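Local coordinates for protein cyclohexadienyl dehydratase (Synthetic construct, PDB 5JOS) that probably catalyses the decarboxylating dehydration of prephenate and arogenate in phenylalanine biosynthesis, on a periplasmic-binding-protein scaffold, at residues A[50-55]-A[238-243]. Numbering follows the deposited sequence.
Sequences IDVAKS and EKLYEK
K243 reaches across from one helix to D51 on another and closes a salt bridge that is also a hydrogen bond, NZ of K243 lying 3.1 Å from OD2 of D51. The ammonium meets that oxygen on its syn lone pair, the side facing OD1, yet OD1 of D51 remains 4.1 Å from NZ of K243, which makes the grip one-sided. K243 spans the gap because its CG stands anti to the backbone N (chi1 176°) and the chain beyond is fully extended. The same OD2 also accepts a hydrogen bond from the indole NE1 of W244, the next residue along the helix, so a single carboxylate oxygen gathers two donors, and the nearby positive charge probably favours the ionised acid. Replacing D51 by an alanine removes the carboxylate and is likely to leave the K243 ammonium without this counter-charge and the W244 N-H without this acceptor.

Beside this polar link the contact turns apolar. CD2 of L240 lies alongside D51, 4.0 Å from its CB, while the other methyl, CD1, packs at 3.6 Å against CG2 of V52, the V52 and L240 side chains set roughly perpendicular. The pairing thus illustrates how two helices of the family 3 solute-binding-protein fold, far apart in sequence, are joined by a salt bridge beside an apolar contact.

The helices run nearly antiparallel (154°), the segment axes coming no nearer than 11.7 Å, so side chains alone bridge them. V52 also touches W227 of helix 218-233 and the loop residue M87; L240 also touches F48, on helix 48-60 itself, and strand 63-68 lies against I50, A53 and K54.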
ATOM      1  N   ILE A  50       5.965  -5.830  -8.418  1.00 31.65           N
ATOM      2  CA  ILE A  50       6.634  -6.542  -9.482  1.00 32.25           C
ATOM      3  C   ILE A  50       7.192  -7.762  -8.859  1.00 35.71           C
ATOM      4  O   ILE A  50       7.034  -8.849  -9.445  1.00 34.22           O
ATOM      5  CB  ILE A  50       7.700  -5.716 -10.148  1.00 33.52           C
ATOM      6  CG1 ILE A  50       7.139  -4.413 -10.659  1.00 32.09           C
ATOM      7  CG2 ILE A  50       8.463  -6.488 -11.242  1.00 40.15           C
ATOM      8  CD1 ILE A  50       6.041  -4.494 -11.685  1.00 33.24           C
ATOM      9  N   ASP A  51       7.795  -7.611  -7.665  1.00 35.75           N
ATOM     10  CA  ASP A  51       8.217  -8.751  -6.925  1.00 37.16           C
ATOM     11  C   ASP A  51       7.002  -9.678  -6.622  1.00 36.16           C
ATOM     12  O   ASP A  51       7.102 -10.917  -6.672  1.00 37.15           O
ATOM     13  CB  ASP A  51       8.849  -8.351  -5.604  1.00 36.17           C
ATOM     14  CG  ASP A  51      10.210  -7.784  -5.740  1.00 39.84           C
ATOM     15  OD1 ASP A  51      10.731  -7.678  -6.870  1.00 40.47           O
ATOM     16  OD2 ASP A  51      10.831  -7.526  -4.666  1.00 38.26           O
ATOM     17  N   VAL A  52       5.900  -9.122  -6.146  1.00 33.49           N
ATOM     18  CA  VAL A  52       4.728  -9.972  -5.768  1.00 31.19           C
ATOM     19  C   VAL A  52       4.171 -10.683  -7.019  1.00 32.95           C
ATOM     20  O   VAL A  52       3.859 -11.838  -6.990  1.00 31.76           O
ATOM     21  CB  VAL A  52       3.601  -9.088  -5.196  1.00 32.38           C
ATOM     22  CG1 VAL A  52       2.345  -9.854  -4.907  1.00 31.72           C
ATOM     23  CG2 VAL A  52       4.017  -8.399  -3.920  1.00 33.93           C
ATOM     24  N   ALA A  53       4.066  -9.965  -8.126  1.00 33.62           N
ATOM     25  CA  ALA A  53       3.587 -10.542  -9.352  1.00 33.37           C
ATOM     26  C   ALA A  53       4.362 -11.785  -9.724  1.00 36.28           C
ATOM     27  O   ALA A  53       3.786 -12.762 -10.130  1.00 38.45           O
ATOM     28  CB  ALA A  53       3.682  -9.551 -10.480  1.00 31.70           C
ATOM     29  N   LYS A  54       5.688 -11.741  -9.594  1.00 34.98           N
ATOM     30  CA  LYS A  54       6.492 -12.867  -9.939  1.00 38.49           C
ATOM     31  C   LYS A  54       6.245 -13.998  -9.038  1.00 37.93           C
ATOM     32  O   LYS A  54       6.262 -15.128  -9.421  1.00 39.58           O
ATOM     33  CB  LYS A  54       7.973 -12.530  -9.846  1.00 40.34           C
ATOM     34  CG  LYS A  54       8.276 -11.584 -10.959  1.00 41.42           C
ATOM     35  CD  LYS A  54       9.705 -11.097 -10.866  1.00 46.46           C
ATOM     36  CE  LYS A  54       9.936 -10.278 -12.123  1.00 49.59           C
ATOM     37  NZ  LYS A  54      11.241  -9.584 -11.970  1.00 53.79           N
ATOM     38  N   SER A  55       6.048 -13.706  -7.794  1.00 37.99           N
ATOM     39  CA  SER A  55       5.768 -14.787  -6.867  1.00 40.00           C
ATOM     40  C   SER A  55       4.327 -15.391  -7.090  1.00 39.16           C
ATOM     41  O   SER A  55       4.138 -16.601  -7.020  1.00 39.74           O
ATOM     42  CB  SER A  55       6.065 -14.196  -5.485  1.00 42.74           C
ATOM     43  OG  SER A  55       5.513 -15.032  -4.550  1.00 47.87           O
ATOM     44  N   GLU A 238       6.281  -9.133   5.149  1.00 41.87           N
ATOM     45  CA  GLU A 238       7.146  -8.409   6.067  1.00 48.17           C
ATOM     46  C   GLU A 238       8.459  -8.028   5.366  1.00 46.02           C
ATOM     47  O   GLU A 238       8.922  -6.918   5.500  1.00 45.16           O
ATOM     48  CB  GLU A 238       7.507  -9.255   7.284  1.00 58.56           C
ATOM     49  CG  GLU A 238       6.440  -9.289   8.320  1.00 64.60           C
ATOM     50  CD  GLU A 238       6.703 -10.349   9.376  1.00 76.06           C
ATOM     51  OE1 GLU A 238       5.704 -10.958   9.828  1.00 79.73           O
ATOM     52  OE2 GLU A 238       7.892 -10.601   9.732  1.00 80.43           O
ATOM     53  N   LYS A 239       9.047  -8.973   4.632  1.00 45.08           N
ATOM     54  CA  LYS A 239      10.346  -8.754   3.969  1.00 48.89           C
ATOM     55  C   LYS A 239      10.190  -7.722   2.864  1.00 41.89           C
ATOM     56  O   LYS A 239      11.024  -6.881   2.658  1.00 38.95           O
ATOM     57  CB  LYS A 239      10.873 -10.050   3.354  1.00 50.99           C
ATOM     58  CG  LYS A 239      11.861 -10.735   4.241  1.00 66.75           C
ATOM     59  CD  LYS A 239      11.196 -11.638   5.259  1.00 73.90           C
ATOM     60  CE  LYS A 239      11.946 -12.964   5.321  1.00 86.10           C
ATOM     61  NZ  LYS A 239      11.206 -13.988   6.116  1.00 91.32           N
ATOM     62  N   LEU A 240       9.081  -7.774   2.180  1.00 37.99           N
ATOM     63  CA  LEU A 240       8.782  -6.781   1.183  1.00 36.14           C
ATOM     64  C   LEU A 240       8.601  -5.388   1.753  1.00 36.78           C
ATOM     65  O   LEU A 240       9.043  -4.393   1.156  1.00 36.06           O
ATOM     66  CB  LEU A 240       7.504  -7.167   0.441  1.00 38.70           C
ATOM     67  CG  LEU A 240       7.607  -8.386  -0.479  1.00 39.82           C
ATOM     68  CD1 LEU A 240       6.204  -8.665  -1.064  1.00 40.80           C
ATOM     69  CD2 LEU A 240       8.565  -8.041  -1.591  1.00 40.10           C
ATOM     70  N   TYR A 241       7.896  -5.288   2.879  1.00 37.47           N
ATOM     71  CA  TYR A 241       7.770  -3.986   3.570  1.00 35.27           C
ATOM     72  C   TYR A 241       9.139  -3.457   3.924  1.00 39.08           C
ATOM     73  O   TYR A 241       9.496  -2.283   3.736  1.00 39.13           O
ATOM     74  CB  TYR A 241       6.982  -4.140   4.871  1.00 39.66           C
ATOM     75  CG  TYR A 241       5.469  -4.023   4.729  1.00 40.27           C
ATOM     76  CD1 TYR A 241       4.808  -4.649   3.704  1.00 40.44           C
ATOM     77  CD2 TYR A 241       4.696  -3.307   5.673  1.00 47.37           C
ATOM     78  CE1 TYR A 241       3.438  -4.581   3.571  1.00 42.17           C
ATOM     79  CE2 TYR A 241       3.295  -3.228   5.538  1.00 45.54           C
ATOM     80  CZ  TYR A 241       2.697  -3.897   4.504  1.00 44.26           C
ATOM     81  OH  TYR A 241       1.325  -3.849   4.309  1.00 48.55           O
ATOM     82  N   GLU A 242       9.956  -4.345   4.424  1.00 40.55           N
ATOM     83  CA  GLU A 242      11.257  -3.925   4.793  1.00 47.19           C
ATOM     84  C   GLU A 242      12.080  -3.435   3.579  1.00 45.99           C
ATOM     85  O   GLU A 242      12.642  -2.323   3.579  1.00 44.12           O
ATOM     86  CB  GLU A 242      11.882  -5.101   5.477  1.00 51.31           C
ATOM     87  CG  GLU A 242      13.271  -4.917   5.894  1.00 63.95           C
ATOM     88  CD  GLU A 242      13.656  -6.151   6.658  1.00 76.75           C
ATOM     89  OE1 GLU A 242      14.477  -6.922   6.148  1.00 80.59           O
ATOM     90  OE2 GLU A 242      13.026  -6.404   7.707  1.00 83.02           O
ATOM     91  N   LYS A 243      12.155  -4.286   2.571  1.00 43.33           N
ATOM     92  CA  LYS A 243      12.914  -4.014   1.365  1.00 43.06           C
ATOM     93  C   LYS A 243      12.428  -2.723   0.653  1.00 41.75           C
ATOM     94  O   LYS A 243      13.224  -1.857   0.312  1.00 43.36           O
ATOM     95  CB  LYS A 243      12.796  -5.204   0.419  1.00 45.07           C
ATOM     96  CG  LYS A 243      13.473  -5.008  -0.920  1.00 49.12           C
ATOM     97  CD  LYS A 243      13.329  -6.212  -1.854  1.00 48.45           C
ATOM     98  CE  LYS A 243      14.046  -5.874  -3.160  1.00 52.72           C
ATOM     99  NZ  LYS A 243      13.787  -6.850  -4.284  1.00 55.06           N
TER